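Putative peptidase M23 (Pseudomonas aeruginosa PAO1, PDB 2HSI) is probably a zinc-dependent metalloendopeptidase of the M23 family and carries a bound zinc ion, though its function remains unproven. Local coordinates at residues R29-P34 with A274-A279; L152-P157 with W262-N267; G37-V42 with A269-A274. One frame throughout, in Å; residues are numbered along the deposited sequence.

Contact 1. Residues R29-P34 with A274-A279; sequences RLLNKP and AIFIGA
Leu31 and Ile275 meet methyl to methyl, Leu31 CD2 lying 4.0 Å from Ile275 CG2. The two side chains cross obliquely. The same Leu31 methyl reaches Phe276 and lies 3.8 Å from its CD1, with the leucine and phenylalanine side chains at about a right angle. Leu31 chi1 (-65°) turns CG beside the backbone N, anti to the carbonyl carbon. Lys33 uses the same CG2 methyl of Ile275 and runs antiparallel to the isoleucine side chain. Its CG is 4.0 Å from Ile275 CG2, and its CB faces Ile275 CD1. The lysine chain then bends at chi2 (-61°) and leads away from Ile275. Its NZ returns to its own segment and donates to Arg29 O at 3.1 Å, in the last turn of helix 26-31. The contact thus sets the end of this N-terminal helix against the C-terminal helix 273-277, which closes with a Schellman motif at Gly278. Leu30 CD1 packs on Gly278 CA at 4.0 Å. No direct hydrogen bond joins the segments. A water bridges them instead, donating to Leu30 O at 2.6 Å and to Ile275 O at 2.8 Å. Val39 and Val41 of strand 39-43 also border the apolar patch: Val39 touches Ile275 and Phe276, and Val41 touches Leu31.

Contact 2. Residues L152-P157 with W262-N267; sequences LMLDKP and WNVSLN
Trp262 CG is anti to its backbone N (chi1 176°), and the indole reaches from strand 260-266 toward Leu154 and Pro157. Leu154 CG is anti to the carbonyl carbon (chi1 -60°). Its chi2 is extended as well, with CD1 anti to CA, and this carries the CD1 methyl to the edge of the indole. There it lies near the ring plane, 3.6 Å from Trp262 CZ2. Pro157 comes over a face instead. Its CD lies 3.9 Å from the centroid of the six-membered ring and 25° off the ring normal, a CH-pi contact. The closest ring atoms to this CD are CE3 and CZ3 of Trp262, each at 3.6 Å. Pro157 CG rests on the same face, nearer the rim, over CE3 and CD2. Val264 CG2 lies on the opposite face, also toward the rim. This methyl is 4.2 Å from Leu154 CD1 as well. Leu154, Pro157, Trp262 and Val264 form one apolar patch; no hydrogen bond crosses between the segments. The polar end of the indole is satisfied elsewhere, as Trp262 NE1 bonds to Ser224 OG. Asp155 turns away from the strand and forms a salt bridge with Arg242. Phe226 stacks on the indole, and Pro196 also touches it. Through Trp262 and Val264, which point toward it, the loop 152-157 packs on one side of the large antiparallel sheet of the M23 peptidase fold. Trp262 directly follows the zinc ligand His261 in this sheet, and its side chain lies about 8 Å from the zinc ion.

Contact 3. Residues G37-V42 with A269-A274; sequences GGVAVV and ARVDPA
Arg270 and Val271 bring the short strand 269-271 up to Gly37, where the large sheet of the M23 peptidase part meets the edge of the N-terminal sheet. The strand pairs antiparallel with strand 260-266, while 39-43 is an outermost strand of the six-stranded N-terminal sheet. The touching parts, 37-39 and 270-272, run 78° apart. Arg270 O lies 4.4 Å from Gly37 CA, and the arginine side chain points away. Its guanidinium forms a salt bridge with Asp268 and a cation-pi contact with Tyr141. Val271 turns toward the other segment and makes most of the side-chain contact. Its CG1 is anti to the carbonyl carbon (chi1 -61°) and presses closely on Gly38 O, at 3.2 Å. Its CG2 meets Val39 CG2 at 4.2 Å. Val271 CA is 3.3 Å from Gly37 O, a CA-H...O contact. Gly37 has a positive phi (80°), at which a CB would press against the carbonyl oxygen of the preceding residue. At Asp272 the backbone makes the one hydrogen bond across the contact: its N donates to Gly37 O at 2.9 Å. Gly37 O thus accepts the N-H of Asp272 and is also approached by the CA-H of Val271. Asp272 CB also lies near this oxygen, but its carboxylate leads away from the glycines. Asp272 is the N-cap of helix 273-277. Pro273 follows, packed on Trp262 and Val264, and opens that helix. Next comes Ala274, whose N makes the capping bond: it donates to Asp272 OD1 at 3.0 Å, from well out of the carboxylate plane.

In the fold
The chain starts with helix 26-31, then passes through the loop 32-38 into strand 39-43. Contact 1 closes the longest loop, from this helix to helix 273-277 near the C terminus. Contact 3 is nested within it and joins 37-42 to 269-274; Ala274 belongs to both. Contact 2 is nested inside contact 3. No loops cross. Contacts 1 and 3 tie the N-terminal region to the end of the peptidase part. Contact 2 fixes a connecting loop to the large sheet. Probable backbone hydrogen bonds link the contacts: Leu154 N to Phe276 O, Val271 N to Val264 O and Val39 N to Lys33 O.

Contact 1. Residues R29-P34 with A274-A279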
ATOM      1  N   ARG A  29      10.101  10.495  10.926  1.00 41.11           N
ATOM      2  CA  ARG A  29      10.756  11.409   9.993  1.00 42.53           C
ATOM      3  C   ARG A  29      10.589  10.971   8.533  1.00 38.40           C
ATOM      4  O   ARG A  29      10.460  11.804   7.636  1.00 41.22           O
ATOM      5  CB  ARG A  29      12.242  11.563  10.351  1.00 44.66           C
ATOM      6  CG  ARG A  29      12.927  12.788   9.743  1.00 57.65           C
ATOM      7  CD  ARG A  29      12.324  14.103  10.242  1.00 66.52           C
ATOM      8  NE  ARG A  29      12.851  15.255   9.513  1.00 72.37           N
ATOM      9  CZ  ARG A  29      12.462  16.516   9.693  1.00 76.54           C
ATOM     10  NH1 ARG A  29      11.525  16.817  10.588  1.00 76.19           N
ATOM     11  NH2 ARG A  29      13.012  17.482   8.973  1.00 77.97           N
ATOM     12  N   LEU A  30      10.569   9.660   8.309  1.00 33.42           N
ATOM     13  CA  LEU A  30      10.413   9.107   6.966  1.00 33.92           C
ATOM     14  C   LEU A  30       8.962   9.132   6.461  1.00 33.39           C
ATOM     15  O   LEU A  30       8.690   9.548   5.336  1.00 27.43           O
ATOM     16  CB  LEU A  30      10.944   7.671   6.931  1.00 38.84           C
ATOM     17  CG  LEU A  30      11.025   6.977   5.569  1.00 33.44           C
ATOM     18  CD1 LEU A  30      12.337   7.295   4.872  1.00 43.04           C
ATOM     19  CD2 LEU A  30      10.873   5.487   5.758  1.00 38.59           C
ATOM     20  N   LEU A  31       8.035   8.692   7.301  1.00 22.91           N
ATOM     21  CA  LEU A  31       6.675   8.420   6.848  1.00 24.68           C
ATOM     22  C   LEU A  31       5.681   9.550   7.036  1.00 23.04           C
ATOM     23  O   LEU A  31       4.664   9.565   6.361  1.00 21.65           O
ATOM     24  CB  LEU A  31       6.133   7.129   7.483  1.00 23.79           C
ATOM     25  CG  LEU A  31       6.871   5.844   7.077  1.00 25.27           C
ATOM     26  CD1 LEU A  31       6.156   4.626   7.629  1.00 26.28           C
ATOM     27  CD2 LEU A  31       7.068   5.731   5.547  1.00 24.12           C
ATOM     28  N   ASN A  32       5.953  10.488   7.943  1.00 24.92           N
ATOM     29  CA  ASN A  32       5.021  11.599   8.151  1.00 22.60           C
ATOM     30  C   ASN A  32       5.102  12.635   7.028  1.00 22.08           C
ATOM     31  O   ASN A  32       5.830  13.626   7.128  1.00 23.80           O
ATOM     32  CB  ASN A  32       5.217  12.262   9.521  1.00 26.00           C
ATOM     33  CG  ASN A  32       4.035  13.116   9.932  1.00 26.11           C
ATOM     34  OD1 ASN A  32       2.877  12.712   9.790  1.00 21.42           O
ATOM     35  ND2 ASN A  32       4.320  14.306  10.454  1.00 25.62           N
ATOM     36  N   LYS A  33       4.362  12.371   5.956  1.00 23.36           N
ATOM     37  CA  LYS A  33       4.222  13.297   4.829  1.00 25.19           C
ATOM     38  C   LYS A  33       2.727  13.537   4.612  1.00 19.57           C
ATOM     39  O   LYS A  33       2.133  12.991   3.658  1.00 20.66           O
ATOM     40  CB  LYS A  33       4.855  12.718   3.554  1.00 26.36           C
ATOM     41  CG  LYS A  33       6.286  12.190   3.684  1.00 23.29           C
ATOM     42  CD  LYS A  33       7.288  13.269   4.105  1.00 31.16           C
ATOM     43  CE  LYS A  33       8.706  12.707   4.078  1.00 39.48           C
ATOM     44  NZ  LYS A  33       9.603  13.356   5.069  1.00 42.49           N
ATOM     45  N   PRO A  34       2.086  14.313   5.519  1.00 22.47           N
ATOM     46  CA  PRO A  34       0.630  14.410   5.427  1.00 19.02           C
ATOM     47  C   PRO A  34       0.142  15.407   4.373  1.00 26.24           C
ATOM     48  O   PRO A  34      -0.085  16.580   4.668  1.00 22.17           O
ATOM     49  CB  PRO A  34       0.203  14.809   6.851  1.00 20.52           C
ATOM     50  CG  PRO A  34       1.407  15.456   7.461  1.00 27.05           C
ATOM     51  CD  PRO A  34       2.621  15.114   6.639  1.00 26.02           C
ATOM     52  N   ALA A 274       6.900   6.273  -3.264  1.00 23.67           N
ATOM     53  CA  ALA A 274       8.187   6.962  -3.078  1.00 23.84           C
ATOM     54  C   ALA A 274       8.452   7.365  -1.615  1.00 21.02           C
ATOM     55  O   ALA A 274       9.595   7.398  -1.188  1.00 24.30           O
ATOM     56  CB  ALA A 274       8.308   8.173  -4.003  1.00 23.54           C
ATOM     57  N   ILE A 275       7.387   7.648  -0.863  1.00 19.47           N
ATOM     58  CA  ILE A 275       7.479   7.959   0.577  1.00 26.97           C
ATOM     59  C   ILE A 275       8.185   6.826   1.339  1.00 25.10           C
ATOM     60  O   ILE A 275       9.096   7.062   2.141  1.00 21.91           O
ATOM     61  CB  ILE A 275       6.062   8.233   1.167  1.00 23.21           C
ATOM     62  CG1 ILE A 275       5.456   9.499   0.546  1.00 25.04           C
ATOM     63  CG2 ILE A 275       6.076   8.325   2.723  1.00 21.14           C
ATOM     64  CD1 ILE A 275       3.998   9.703   0.866  1.00 26.00           C
ATOM     65  N   PHE A 276       7.795   5.592   1.022  1.00 23.90           N
ATOM     66  CA  PHE A 276       8.274   4.398   1.710  1.00 21.28           C
ATOM     67  C   PHE A 276       9.701   3.985   1.350  1.00 25.99           C
ATOM     68  O   PHE A 276      10.346   3.263   2.107  1.00 25.81           O
ATOM     69  CB  PHE A 276       7.304   3.239   1.450  1.00 24.11           C
ATOM     70  CG  PHE A 276       5.917   3.506   1.949  1.00 21.65           C
ATOM     71  CD1 PHE A 276       5.554   3.150   3.243  1.00 18.19           C
ATOM     72  CD2 PHE A 276       4.984   4.144   1.137  1.00 20.25           C
ATOM     73  CE1 PHE A 276       4.281   3.410   3.719  1.00 24.64           C
ATOM     74  CE2 PHE A 276       3.716   4.415   1.610  1.00 23.37           C
ATOM     75  CZ  PHE A 276       3.363   4.042   2.902  1.00 18.22           C
ATOM     76  N   ILE A 277      10.182   4.423   0.193  1.00 27.06           N
ATOM     77  CA  ILE A 277      11.552   4.104  -0.224  1.00 32.56           C
ATOM     78  C   ILE A 277      12.514   5.272   0.050  1.00 34.24           C
ATOM     79  O   ILE A 277      13.716   5.166  -0.188  1.00 38.65           O
ATOM     80  CB  ILE A 277      11.622   3.614  -1.716  1.00 32.29           C
ATOM     81  CG1 ILE A 277      11.171   4.710  -2.690  1.00 33.25           C
ATOM     82  CG2 ILE A 277      10.796   2.316  -1.902  1.00 25.85           C
ATOM     83  CD1 ILE A 277      11.277   4.327  -4.168  1.00 34.47           C
ATOM     84  N   GLY A 278      11.966   6.372   0.568  1.00 35.80           N
ATOM     85  CA  GLY A 278      12.736   7.576   0.890  1.00 41.96           C
ATOM     86  C   GLY A 278      12.924   8.562  -0.255  1.00 44.22           C
ATOM     87  O   GLY A 278      13.922   9.285  -0.287  1.00 45.50           O
ATOM     88  N   ALA A 279      11.957   8.617  -1.173  1.00 42.48           N
ATOM     89  CA  ALA A 279      12.085   9.411  -2.400  1.00 48.26           C
ATOM     90  C   ALA A 279      10.979  10.463  -2.627  1.00 52.86           C
ATOM     91  O   ALA A 279      10.728  10.863  -3.765  1.00 54.66           O
ATOM     92  CB  ALA A 279      12.208   8.480  -3.613  1.00 47.22           C
TER
HETATM   93  O   HOH W   1       9.683   9.625   2.955  1.00 33.09           O

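Contact 2. Residues L152-P157 with W262-N267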
ATOM      1  N   LEU A 152       8.490  -1.025   7.682  1.00 27.52           N
ATOM      2  CA  LEU A 152       7.664   0.060   7.165  1.00 25.85           C
ATOM      3  C   LEU A 152       8.404   0.841   6.101  1.00 21.92           C
ATOM      4  O   LEU A 152       7.787   1.359   5.170  1.00 26.38           O
ATOM      5  CB  LEU A 152       7.182   0.988   8.281  1.00 25.69           C
ATOM      6  CG  LEU A 152       6.304   0.428   9.403  1.00 28.63           C
ATOM      7  CD1 LEU A 152       5.949   1.563  10.365  1.00 29.36           C
ATOM      8  CD2 LEU A 152       5.047  -0.249   8.879  1.00 22.02           C
ATOM      9  N   MET A 153       9.726   0.927   6.240  1.00 20.76           N
ATOM     10  CA  MET A 153      10.561   1.412   5.150  1.00 24.27           C
ATOM     11  C   MET A 153      10.735   0.259   4.178  1.00 22.64           C
ATOM     12  O   MET A 153      11.267  -0.802   4.539  1.00 29.20           O
ATOM     13  CB  MET A 153      11.918   1.925   5.632  1.00 25.22           C
ATOM     14  CG  MET A 153      12.741   2.567   4.510  1.00 37.75           C
ATOM     15  SD  MET A 153      14.328   3.288   4.988  1.00 48.62           S
ATOM     16  CE  MET A 153      14.768   4.155   3.476  1.00 42.70           C
ATOM     17  N   LEU A 154      10.284   0.473   2.950  1.00 23.13           N
ATOM     18  CA  LEU A 154      10.202  -0.586   1.946  1.00 21.92           C
ATOM     19  C   LEU A 154      11.399  -0.587   1.014  1.00 30.74           C
ATOM     20  O   LEU A 154      11.976   0.466   0.727  1.00 22.32           O
ATOM     21  CB  LEU A 154       8.916  -0.423   1.129  1.00 21.69           C
ATOM     22  CG  LEU A 154       7.587  -0.476   1.881  1.00 22.13           C
ATOM     23  CD1 LEU A 154       6.410  -0.310   0.929  1.00 17.64           C
ATOM     24  CD2 LEU A 154       7.471  -1.765   2.670  1.00 17.50           C
ATOM     25  N   ASP A 155      11.773  -1.777   0.549  1.00 25.17           N
ATOM     26  CA  ASP A 155      12.766  -1.887  -0.504  1.00 26.59           C
ATOM     27  C   ASP A 155      12.110  -1.557  -1.825  1.00 27.95           C
ATOM     28  O   ASP A 155      10.921  -1.808  -2.010  1.00 25.36           O
ATOM     29  CB  ASP A 155      13.320  -3.305  -0.598  1.00 26.69           C
ATOM     30  CG  ASP A 155      14.105  -3.720   0.621  1.00 28.28           C
ATOM     31  OD1 ASP A 155      14.580  -2.848   1.381  1.00 27.47           O
ATOM     32  OD2 ASP A 155      14.256  -4.941   0.808  1.00 28.89           O
ATOM     33  N   LYS A 156      12.892  -0.994  -2.740  1.00 24.62           N
ATOM     34  CA  LYS A 156      12.495  -0.914  -4.138  1.00 31.41           C
ATOM     35  C   LYS A 156      12.251  -2.340  -4.635  1.00 25.96           C
ATOM     36  O   LYS A 156      13.059  -3.232  -4.371  1.00 29.16           O
ATOM     37  CB  LYS A 156      13.584  -0.247  -4.976  1.00 31.63           C
ATOM     38  CG  LYS A 156      13.728   1.242  -4.744  1.00 39.19           C
ATOM     39  CD  LYS A 156      14.971   1.785  -5.422  1.00 46.04           C
ATOM     40  CE  LYS A 156      14.849   1.714  -6.929  1.00 48.69           C
ATOM     41  NZ  LYS A 156      16.075   2.214  -7.603  1.00 53.94           N
ATOM     42  N   PRO A 157      11.109  -2.570  -5.306  1.00 27.90           N
ATOM     43  CA  PRO A 157      10.792  -3.895  -5.833  1.00 22.08           C
ATOM     44  C   PRO A 157      11.615  -4.308  -7.055  1.00 26.44           C
ATOM     45  O   PRO A 157      11.695  -5.499  -7.358  1.00 26.19           O
ATOM     46  CB  PRO A 157       9.310  -3.800  -6.179  1.00 23.93           C
ATOM     47  CG  PRO A 157       9.033  -2.365  -6.333  1.00 30.60           C
ATOM     48  CD  PRO A 157      10.048  -1.588  -5.579  1.00 26.37           C
ATOM     49  N   TRP A 262       3.827  -0.239  -9.557  1.00 23.21           N
ATOM     50  CA  TRP A 262       3.730  -0.590  -8.136  1.00 20.03           C
ATOM     51  C   TRP A 262       2.757   0.341  -7.411  1.00 19.60           C
ATOM     52  O   TRP A 262       2.953   1.565  -7.399  1.00 23.26           O
ATOM     53  CB  TRP A 262       5.125  -0.524  -7.503  1.00 24.49           C
ATOM     54  CG  TRP A 262       5.218  -0.778  -5.997  1.00 17.03           C
ATOM     55  CD1 TRP A 262       4.427  -1.597  -5.241  1.00 23.07           C
ATOM     56  CD2 TRP A 262       6.191  -0.227  -5.099  1.00 25.03           C
ATOM     57  NE1 TRP A 262       4.847  -1.589  -3.933  1.00 18.66           N
ATOM     58  CE2 TRP A 262       5.926  -0.755  -3.818  1.00 20.08           C
ATOM     59  CE3 TRP A 262       7.262   0.667  -5.254  1.00 24.25           C
ATOM     60  CZ2 TRP A 262       6.686  -0.416  -2.692  1.00 24.21           C
ATOM     61  CZ3 TRP A 262       8.016   1.008  -4.133  1.00 25.16           C
ATOM     62  CH2 TRP A 262       7.721   0.465  -2.866  1.00 24.39           C
ATOM     63  N   ASN A 263       1.701  -0.240  -6.837  1.00 20.10           N
ATOM     64  CA  ASN A 263       0.783   0.481  -5.942  1.00 18.95           C
ATOM     65  C   ASN A 263       1.089   0.154  -4.501  1.00 20.34           C
ATOM     66  O   ASN A 263       1.404  -0.992  -4.195  1.00 17.58           O
ATOM     67  CB  ASN A 263      -0.674   0.085  -6.204  1.00 17.81           C
ATOM     68  CG  ASN A 263      -1.202   0.618  -7.516  1.00 26.25           C
ATOM     69  OD1 ASN A 263      -0.855   1.719  -7.933  1.00 24.93           O
ATOM     70  ND2 ASN A 263      -2.051  -0.160  -8.174  1.00 40.31           N
ATOM     71  N   VAL A 264       0.983   1.155  -3.623  1.00 19.24           N
ATOM     72  CA  VAL A 264       1.006   0.933  -2.173  1.00 16.50           C
ATOM     73  C   VAL A 264      -0.290   1.476  -1.593  1.00 20.69           C
ATOM     74  O   VAL A 264      -0.675   2.610  -1.874  1.00 19.04           O
ATOM     75  CB  VAL A 264       2.218   1.595  -1.470  1.00 15.75           C
ATOM     76  CG1 VAL A 264       2.073   1.524   0.068  1.00 17.10           C
ATOM     77  CG2 VAL A 264       3.516   0.928  -1.888  1.00 18.67           C
ATOM     78  N   SER A 265      -0.964   0.652  -0.799  1.00 15.28           N
ATOM     79  CA  SER A 265      -2.210   1.036  -0.171  1.00 17.59           C
ATOM     80  C   SER A 265      -2.088   0.955   1.351  1.00 18.15           C
ATOM     81  O   SER A 265      -1.384   0.096   1.891  1.00 16.46           O
ATOM     82  CB  SER A 265      -3.343   0.152  -0.685  1.00 12.88           C
ATOM     83  OG  SER A 265      -4.632   0.583  -0.257  1.00 18.18           O
ATOM     84  N   LEU A 266      -2.774   1.872   2.021  1.00 17.39           N
ATOM     85  CA  LEU A 266      -2.937   1.872   3.475  1.00 19.39           C
ATOM     86  C   LEU A 266      -4.370   2.283   3.727  1.00 20.07           C
ATOM     87  O   LEU A 266      -4.842   3.259   3.137  1.00 22.29           O
ATOM     88  CB  LEU A 266      -2.017   2.899   4.143  1.00 16.33           C
ATOM     89  CG  LEU A 266      -0.539   2.587   4.392  1.00 20.63           C
ATOM     90  CD1 LEU A 266       0.211   3.890   4.647  1.00 21.83           C
ATOM     91  CD2 LEU A 266      -0.376   1.643   5.576  1.00 17.49           C
ATOM     92  N   ASN A 267      -5.057   1.546   4.596  1.00 14.84           N
ATOM     93  CA  ASN A 267      -6.478   1.774   4.913  1.00 18.63           C
ATOM     94  C   ASN A 267      -7.355   2.074   3.694  1.00 17.71           C
ATOM     95  O   ASN A 267      -8.142   3.020   3.705  1.00 15.58           O
ATOM     96  CB  ASN A 267      -6.687   2.831   6.028  1.00 16.12           C
ATOM     97  CG  ASN A 267      -5.927   4.134   5.786  1.00 16.98           C
ATOM     98  OD1 ASN A 267      -4.796   4.290   6.237  1.00 16.41           O
ATOM     99  ND2 ASN A 267      -6.534   5.058   5.041  1.00 16.87           N
TER

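Contact 3. Residues G37-V42 with A269-A274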
ATOM      1  N   GLY A  37      -2.706  11.955  -1.131  1.00 19.92           N
ATOM      2  CA  GLY A  37      -1.835  10.921  -1.715  1.00 21.40           C
ATOM      3  C   GLY A  37      -0.669  10.529  -0.819  1.00 20.90           C
ATOM      4  O   GLY A  37       0.165   9.695  -1.197  1.00 24.26           O
ATOM      5  N   GLY A  38      -0.606  11.130   0.372  1.00 21.23           N
ATOM      6  CA  GLY A  38       0.513  10.940   1.291  1.00 23.20           C
ATOM      7  C   GLY A  38       0.169  10.127   2.532  1.00 22.09           C
ATOM      8  O   GLY A  38      -0.783   9.347   2.524  1.00 19.47           O
ATOM      9  N   VAL A  39       0.966  10.302   3.584  1.00 20.71           N
ATOM     10  CA  VAL A  39       0.877   9.499   4.811  1.00 18.73           C
ATOM     11  C   VAL A  39       0.941  10.390   6.067  1.00 19.30           C
ATOM     12  O   VAL A  39       1.786  11.278   6.165  1.00 24.39           O
ATOM     13  CB  VAL A  39       2.015   8.423   4.870  1.00 16.22           C
ATOM     14  CG1 VAL A  39       1.967   7.614   6.181  1.00 20.15           C
ATOM     15  CG2 VAL A  39       1.964   7.472   3.666  1.00 16.39           C
ATOM     16  N   ALA A  40       0.059  10.144   7.034  1.00 18.41           N
ATOM     17  CA  ALA A  40       0.145  10.853   8.314  1.00 20.27           C
ATOM     18  C   ALA A  40       0.448   9.868   9.424  1.00 25.07           C
ATOM     19  O   ALA A  40      -0.223   8.840   9.541  1.00 20.83           O
ATOM     20  CB  ALA A  40      -1.152  11.596   8.600  1.00 20.44           C
ATOM     21  N   VAL A  41       1.459  10.182  10.231  1.00 22.91           N
ATOM     22  CA  VAL A  41       1.781   9.403  11.426  1.00 20.83           C
ATOM     23  C   VAL A  41       1.138  10.096  12.620  1.00 26.21           C
ATOM     24  O   VAL A  41       1.444  11.250  12.909  1.00 21.96           O
ATOM     25  CB  VAL A  41       3.308   9.245  11.629  1.00 23.08           C
ATOM     26  CG1 VAL A  41       3.613   8.439  12.912  1.00 25.30           C
ATOM     27  CG2 VAL A  41       3.957   8.593  10.393  1.00 14.57           C
ATOM     28  N   VAL A  42       0.217   9.403  13.283  1.00 17.42           N
ATOM     29  CA  VAL A  42      -0.606  10.026  14.327  1.00 16.34           C
ATOM     30  C   VAL A  42      -0.388   9.353  15.680  1.00 18.21           C
ATOM     31  O   VAL A  42      -0.590   8.154  15.812  1.00 15.55           O
ATOM     32  CB  VAL A  42      -2.125  10.005  13.961  1.00 18.87           C
ATOM     33  CG1 VAL A  42      -2.940  10.794  14.963  1.00 18.45           C
ATOM     34  CG2 VAL A  42      -2.374  10.567  12.552  1.00 18.29           C
ATOM     35  N   ALA A 269      -6.483   3.338   0.846  1.00 17.07           N
ATOM     36  CA  ALA A 269      -6.088   4.560   0.175  1.00 23.01           C
ATOM     37  C   ALA A 269      -4.766   4.324  -0.540  1.00 22.61           C
ATOM     38  O   ALA A 269      -3.761   3.980   0.103  1.00 23.64           O
ATOM     39  CB  ALA A 269      -5.959   5.698   1.179  1.00 19.84           C
ATOM     40  N   ARG A 270      -4.762   4.490  -1.865  1.00 19.90           N
ATOM     41  CA  ARG A 270      -3.510   4.445  -2.631  1.00 21.24           C
ATOM     42  C   ARG A 270      -2.665   5.672  -2.342  1.00 23.88           C
ATOM     43  O   ARG A 270      -3.124   6.818  -2.461  1.00 22.98           O
ATOM     44  CB  ARG A 270      -3.736   4.306  -4.147  1.00 18.74           C
ATOM     45  CG  ARG A 270      -3.741   2.866  -4.666  1.00 28.64           C
ATOM     46  CD  ARG A 270      -5.146   2.322  -4.752  1.00 36.82           C
ATOM     47  NE  ARG A 270      -5.560   1.758  -3.487  1.00 33.01           N
ATOM     48  CZ  ARG A 270      -6.813   1.679  -3.049  1.00 32.69           C
ATOM     49  NH1 ARG A 270      -7.839   2.134  -3.754  1.00 31.50           N
ATOM     50  NH2 ARG A 270      -7.036   1.136  -1.876  1.00 19.75           N
ATOM     51  N   VAL A 271      -1.427   5.411  -1.942  1.00 21.73           N
ATOM     52  CA  VAL A 271      -0.507   6.459  -1.553  1.00 21.56           C
ATOM     53  C   VAL A 271       0.790   6.342  -2.341  1.00 17.95           C
ATOM     54  O   VAL A 271       1.023   5.340  -3.028  1.00 24.65           O
ATOM     55  CB  VAL A 271      -0.249   6.480  -0.014  1.00 19.00           C
ATOM     56  CG1 VAL A 271      -1.552   6.743   0.746  1.00 17.86           C
ATOM     57  CG2 VAL A 271       0.439   5.188   0.460  1.00 16.56           C
ATOM     58  N   ASP A 272       1.605   7.389  -2.263  1.00 22.83           N
ATOM     59  CA  ASP A 272       2.847   7.505  -3.014  1.00 24.20           C
ATOM     60  C   ASP A 272       3.901   6.523  -2.507  1.00 19.00           C
ATOM     61  O   ASP A 272       4.431   6.687  -1.399  1.00 23.30           O
ATOM     62  CB  ASP A 272       3.361   8.947  -2.908  1.00 29.81           C
ATOM     63  CG  ASP A 272       4.566   9.226  -3.793  1.00 31.48           C
ATOM     64  OD1 ASP A 272       5.047   8.330  -4.521  1.00 31.02           O
ATOM     65  OD2 ASP A 272       5.035  10.382  -3.761  1.00 28.25           O
ATOM     66  N   PRO A 273       4.229   5.506  -3.325  1.00 21.42           N
ATOM     67  CA  PRO A 273       5.220   4.518  -2.914  1.00 22.01           C
ATOM     68  C   PRO A 273       6.611   5.108  -2.669  1.00 24.98           C
ATOM     69  O   PRO A 273       7.384   4.516  -1.924  1.00 23.77           O
ATOM     70  CB  PRO A 273       5.245   3.544  -4.099  1.00 21.61           C
ATOM     71  CG  PRO A 273       3.897   3.706  -4.720  1.00 20.00           C
ATOM     72  CD  PRO A 273       3.699   5.186  -4.662  1.00 18.00           C
ATOM     73  N   ALA A 274       6.900   6.273  -3.264  1.00 23.67           N
ATOM     74  CA  ALA A 274       8.187   6.962  -3.078  1.00 23.84           C
ATOM     75  C   ALA A 274       8.452   7.365  -1.615  1.00 21.02           C
ATOM     76  O   ALA A 274       9.595   7.398  -1.188  1.00 24.30           O
ATOM     77  CB  ALA A 274       8.308   8.173  -4.003  1.00 23.54           C
TER